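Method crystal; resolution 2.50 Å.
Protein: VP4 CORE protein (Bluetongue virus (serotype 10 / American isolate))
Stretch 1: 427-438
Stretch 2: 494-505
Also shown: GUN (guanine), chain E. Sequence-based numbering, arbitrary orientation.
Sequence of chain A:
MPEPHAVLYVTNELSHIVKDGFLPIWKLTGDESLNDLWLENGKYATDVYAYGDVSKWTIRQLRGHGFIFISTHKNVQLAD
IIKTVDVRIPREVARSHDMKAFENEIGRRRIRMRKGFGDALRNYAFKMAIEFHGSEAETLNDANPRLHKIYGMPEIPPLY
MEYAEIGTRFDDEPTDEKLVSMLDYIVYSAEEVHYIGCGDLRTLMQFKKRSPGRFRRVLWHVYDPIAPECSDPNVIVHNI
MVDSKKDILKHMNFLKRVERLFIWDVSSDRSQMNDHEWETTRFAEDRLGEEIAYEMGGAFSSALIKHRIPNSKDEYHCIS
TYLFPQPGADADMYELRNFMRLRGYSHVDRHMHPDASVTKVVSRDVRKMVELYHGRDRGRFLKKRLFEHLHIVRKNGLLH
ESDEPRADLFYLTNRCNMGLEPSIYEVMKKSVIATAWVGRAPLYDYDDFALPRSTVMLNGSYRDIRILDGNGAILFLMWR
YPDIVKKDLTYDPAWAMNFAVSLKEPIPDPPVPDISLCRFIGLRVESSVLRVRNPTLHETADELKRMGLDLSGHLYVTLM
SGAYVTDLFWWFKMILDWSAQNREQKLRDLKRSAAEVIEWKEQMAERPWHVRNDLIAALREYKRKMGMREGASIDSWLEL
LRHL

Stretch 1 (427-438) VMKKSVIATAWV
Stretch 2 (494-505) AWAMNFAVSLKE

Two neighbouring antiparallel strands, 433-437 and 499-503, form this contact. Their N-to-C directions differ by 158°, and their axes approach to 4.4 Å. Six backbone hydrogen bonds join the stretches. At one end K504 N donates to V432 O at 2.9 Å. A434 and S502 form a reciprocal pair: A434 N to S502 O is 3.2 Å, and S502 N to A434 O is 3.0 Å. A436 and A500 repeat the pattern more tightly, with A436 N to A500 O at 2.8 Å and A500 N to A436 O at 2.6 Å. V438 N closes the ladder on N498 O at 2.7 Å, nearly straight at 175°.

The register pairs I433 with L503, A434 with S502, T435 with V501, A436 with A500, and W437 with F499. The pairs A434-S502 and A436-A500 are hydrogen-bonded, with CA atoms 5.3 and 5.0 Å apart. The other three are non-hydrogen-bonded and closer: I433 CA to L503 CA is 4.8 Å, T435 CA to V501 CA 4.6 Å, and W437 CA to F499 CA 4.5 Å. In these, CA-H groups face carbonyls across the gap: I433 CA lies 3.3 Å from S502 O, and V501 CA 3.3 Å from A434 O. Strand residues are extended, from -157/122 at I433 to -73/129 at W437 and from -114/144 at F499 to -132/136 at L503.

Each strand follows a helix in its stretch. A type I turn from A496 to F499 leads into the second strand, with M497 at -72/-5 and N498 at -77/-10; F499 N donates to A496 O at 3.1 Å. Before the first strand, S431 N donates to V427 O at 2.8 Å.

Water 1 ties the first helix to the second strand. It donates to M428 O at 2.7 Å and S431 O at 2.8 Å, and accepts from S502 OG at 2.6 Å. S502 has chi1 p, and its OG lies 3.3 Å from A434 CB, on the face shared by A434, A436 and A500. Water 2 donates to K429 O at 2.9 Å and accepts a weak bond from K504 NZ at 3.3 Å. The extended K504 side chain has all four chi angles t.

I433, T435, W437, F499, V501 and L503 occupy the other face. W437 (chi1 t, chi2 -94°) directs its edge toward the face of F499 (chi1 m, chi2 95°). The planes stand at 87°, and W437 CE3 is 3.6 Å from F499 CE2. N498 CB covers one face of the indole, 3.4 Å from W437 CZ3. W495 (chi1 t, chi2 -107°) forms an offset edge-to-face pair with W437, planes at 61°, with W437 CZ3 4.0 Å from W495 CH2. W495 also reaches the bound guanine: its NE1 is 2.8 Å from GUN N2.

Aliphatic packing continues along this face. T435 CG2 (chi1 p) is 4.0 Å from V501 CG2 (chi1 t). I433 CD1 (chi1 t, chi2 t) meets L503 CD2 (chi1 m, chi2 t) at 3.6 Å. On the A434, A436, A500 and S502 face, just beyond the first strand, V438 CG1 (chi1 m) rests 3.9 Å from A500 CB. The contact buries 831 Å², both sides summed.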

# COMPACT_ATOMS: atom_id res chain seq x y z
N VAL A 427 1.21 -15.21 10.27
CA VAL A 427 1.88 -14.01 9.75
C VAL A 427 1.82 -12.84 10.75
O VAL A 427 2.85 -12.22 11.05
CB VAL A 427 1.32 -13.57 8.38
CG1 VAL A 427 1.87 -12.22 8.00
CG2 VAL A 427 1.66 -14.60 7.33
N MET A 428 0.63 -12.55 11.27
CA MET A 428 0.44 -11.47 12.23
C MET A 428 1.23 -11.66 13.56
O MET A 428 1.47 -10.69 14.28
CB MET A 428 -1.06 -11.23 12.49
CG MET A 428 -1.89 -11.10 11.21
SD MET A 428 -3.43 -10.16 11.32
CE MET A 428 -3.99 -10.55 12.97
N LYS A 429 1.65 -12.88 13.85
CA LYS A 429 2.46 -13.17 15.02
C LYS A 429 3.94 -12.76 14.83
O LYS A 429 4.64 -12.47 15.80
CB LYS A 429 2.31 -14.66 15.39
CG LYS A 429 3.03 -15.19 16.59
CD LYS A 429 2.61 -16.65 16.68
CE LYS A 429 2.94 -17.31 18.01
NZ LYS A 429 4.16 -18.13 17.82
N LYS A 430 4.40 -12.72 13.58
CA LYS A 430 5.82 -12.50 13.29
C LYS A 430 6.10 -11.28 12.40
O LYS A 430 7.25 -10.86 12.27
CB LYS A 430 6.48 -13.77 12.71
CG LYS A 430 5.85 -14.28 11.39
CD LYS A 430 6.60 -15.48 10.81
CE LYS A 430 6.06 -15.88 9.43
NZ LYS A 430 7.07 -16.64 8.62
N SER A 431 5.07 -10.71 11.80
CA SER A 431 5.27 -9.59 10.89
C SER A 431 5.62 -8.33 11.67
O SER A 431 5.24 -8.19 12.83
CB SER A 431 4.03 -9.36 10.03
OG SER A 431 4.17 -8.21 9.23
N VAL A 432 6.38 -7.42 11.04
CA VAL A 432 6.74 -6.16 11.68
C VAL A 432 5.53 -5.25 11.67
O VAL A 432 5.33 -4.45 12.58
CB VAL A 432 7.93 -5.45 10.99
CG1 VAL A 432 8.21 -4.11 11.64
CG2 VAL A 432 9.18 -6.31 11.05
N ILE A 433 4.75 -5.37 10.60
CA ILE A 433 3.50 -4.64 10.42
C ILE A 433 2.63 -5.40 9.45
O ILE A 433 3.04 -5.67 8.31
CB ILE A 433 3.70 -3.15 9.97
CG1 ILE A 433 2.33 -2.45 9.91
CG2 ILE A 433 4.47 -3.05 8.67
CD1 ILE A 433 2.38 -0.93 9.86
N ALA A 434 1.44 -5.77 9.90
CA ALA A 434 0.50 -6.49 9.05
C ALA A 434 -0.91 -5.90 9.21
O ALA A 434 -1.23 -5.32 10.26
CB ALA A 434 0.52 -7.97 9.39
N THR A 435 -1.72 -6.02 8.17
CA THR A 435 -3.11 -5.56 8.23
C THR A 435 -4.10 -6.68 7.93
O THR A 435 -3.79 -7.59 7.18
CB THR A 435 -3.39 -4.41 7.24
OG1 THR A 435 -3.07 -4.84 5.91
CG2 THR A 435 -2.60 -3.16 7.60
N ALA A 436 -5.28 -6.57 8.52
CA ALA A 436 -6.37 -7.48 8.24
C ALA A 436 -7.70 -6.72 8.25
O ALA A 436 -7.96 -5.90 9.13
CB ALA A 436 -6.40 -8.62 9.24
N TRP A 437 -8.52 -7.00 7.26
CA TRP A 437 -9.82 -6.38 7.14
C TRP A 437 -10.83 -6.95 8.18
O TRP A 437 -10.98 -8.17 8.29
CB TRP A 437 -10.35 -6.60 5.73
CG TRP A 437 -11.65 -5.99 5.48
CD1 TRP A 437 -12.87 -6.59 5.60
CD2 TRP A 437 -11.90 -4.64 5.07
NE1 TRP A 437 -13.87 -5.70 5.27
CE2 TRP A 437 -13.30 -4.50 4.95
CE3 TRP A 437 -11.09 -3.55 4.78
CZ2 TRP A 437 -13.91 -3.31 4.55
CZ3 TRP A 437 -11.68 -2.36 4.40
CH2 TRP A 437 -13.08 -2.24 4.28
N VAL A 438 -11.50 -6.06 8.91
CA VAL A 438 -12.44 -6.43 9.95
C VAL A 438 -13.79 -5.75 9.72
O VAL A 438 -14.76 -6.04 10.42
CB VAL A 438 -11.92 -6.11 11.38
CG1 VAL A 438 -10.74 -7.00 11.74
CG2 VAL A 438 -11.57 -4.64 11.52
N ALA A 494 -12.61 6.52 9.99
CA ALA A 494 -13.58 5.44 9.73
C ALA A 494 -12.98 4.34 8.84
O ALA A 494 -13.11 3.15 9.12
CB ALA A 494 -14.84 6.00 9.11
N TRP A 495 -12.31 4.77 7.77
CA TRP A 495 -11.66 3.86 6.87
C TRP A 495 -10.61 3.03 7.60
O TRP A 495 -10.64 1.81 7.56
CB TRP A 495 -11.04 4.62 5.69
CG TRP A 495 -10.32 3.72 4.77
CD1 TRP A 495 -8.96 3.60 4.63
CD2 TRP A 495 -10.89 2.75 3.88
NE1 TRP A 495 -8.66 2.64 3.70
CE2 TRP A 495 -9.83 2.10 3.22
CE3 TRP A 495 -12.21 2.39 3.56
CZ2 TRP A 495 -10.04 1.10 2.25
CZ3 TRP A 495 -12.42 1.39 2.60
CH2 TRP A 495 -11.33 0.75 1.97
N ALA A 496 -9.68 3.72 8.26
CA ALA A 496 -8.63 3.09 9.07
C ALA A 496 -9.22 2.02 9.99
O ALA A 496 -8.66 0.95 10.13
CB ALA A 496 -7.88 4.16 9.87
N MET A 497 -10.39 2.32 10.55
CA MET A 497 -11.09 1.42 11.46
C MET A 497 -11.75 0.19 10.84
O MET A 497 -12.28 -0.65 11.57
CB MET A 497 -12.10 2.20 12.30
CG MET A 497 -11.45 2.90 13.48
SD MET A 497 -12.52 4.00 14.38
CE MET A 497 -13.18 2.87 15.58
N ASN A 498 -11.71 0.06 9.51
CA ASN A 498 -12.05 -1.20 8.86
C ASN A 498 -10.94 -2.23 8.94
O ASN A 498 -11.14 -3.38 8.55
CB ASN A 498 -12.35 -0.97 7.38
CG ASN A 498 -13.66 -0.23 7.16
OD1 ASN A 498 -14.67 -0.51 7.80
ND2 ASN A 498 -13.63 0.72 6.24
N PHE A 499 -9.75 -1.82 9.40
CA PHE A 499 -8.59 -2.71 9.43
C PHE A 499 -8.14 -3.02 10.86
O PHE A 499 -8.23 -2.18 11.77
CB PHE A 499 -7.41 -2.13 8.62
CG PHE A 499 -7.66 -1.99 7.12
CD1 PHE A 499 -8.11 -0.79 6.57
CD2 PHE A 499 -7.39 -3.04 6.24
CE1 PHE A 499 -8.31 -0.67 5.18
CE2 PHE A 499 -7.59 -2.91 4.88
CZ PHE A 499 -8.05 -1.72 4.35
N ALA A 500 -7.67 -4.24 11.08
CA ALA A 500 -6.87 -4.48 12.26
C ALA A 500 -5.43 -4.40 11.82
O ALA A 500 -5.10 -4.81 10.70
CB ALA A 500 -7.16 -5.86 12.93
N VAL A 501 -4.59 -3.84 12.69
CA VAL A 501 -3.17 -3.71 12.44
C VAL A 501 -2.38 -4.29 13.58
O VAL A 501 -2.65 -4.01 14.76
CB VAL A 501 -2.73 -2.25 12.24
CG1 VAL A 501 -1.27 -2.19 11.88
CG2 VAL A 501 -3.56 -1.56 11.17
N SER A 502 -1.39 -5.08 13.22
CA SER A 502 -0.45 -5.65 14.17
C SER A 502 0.91 -4.98 14.01
O SER A 502 1.33 -4.73 12.90
CB SER A 502 -0.34 -7.16 13.94
OG SER A 502 0.10 -7.45 12.62
N LEU A 503 1.58 -4.69 15.12
CA LEU A 503 2.88 -4.00 15.10
C LEU A 503 3.91 -4.70 15.98
O LEU A 503 3.58 -5.08 17.10
CB LEU A 503 2.73 -2.55 15.57
CG LEU A 503 1.85 -1.56 14.83
CD1 LEU A 503 1.78 -0.26 15.58
CD2 LEU A 503 2.41 -1.31 13.46
N LYS A 504 5.13 -4.86 15.47
CA LYS A 504 6.25 -5.35 16.29
C LYS A 504 6.80 -4.19 17.11
O LYS A 504 7.88 -3.66 16.85
CB LYS A 504 7.35 -6.01 15.45
CG LYS A 504 8.27 -6.93 16.25
CD LYS A 504 8.84 -8.03 15.37
CE LYS A 504 9.62 -9.05 16.18
NZ LYS A 504 9.82 -10.31 15.42
N GLU A 505 5.98 -3.78 18.08
CA GLU A 505 6.26 -2.68 18.99
C GLU A 505 6.00 -3.12 20.44
O GLU A 505 4.93 -3.67 20.73
CB GLU A 505 5.37 -1.48 18.64
CG GLU A 505 5.79 -0.73 17.38
CD GLU A 505 7.20 -0.21 17.47
OE1 GLU A 505 7.75 -0.09 18.60
OE2 GLU A 505 7.78 0.08 16.41
N9 GUN E . -2.86 2.20 -0.62
C8 GUN E . -2.78 1.31 -1.60
N7 GUN E . -3.75 0.40 -1.45
C5 GUN E . -4.46 0.72 -0.37
C6 GUN E . -5.57 0.15 0.26
O6 GUN E . -6.09 -0.87 -0.19
N1 GUN E . -6.09 0.75 1.41
C2 GUN E . -5.46 1.90 1.91
N2 GUN E . -5.92 2.50 2.99
N3 GUN E . -4.40 2.43 1.27
C4 GUN E . -3.89 1.87 0.16
O HOH W 1 2.50 -8.47 13.09
O HOH W 2 7.41 -12.20 16.69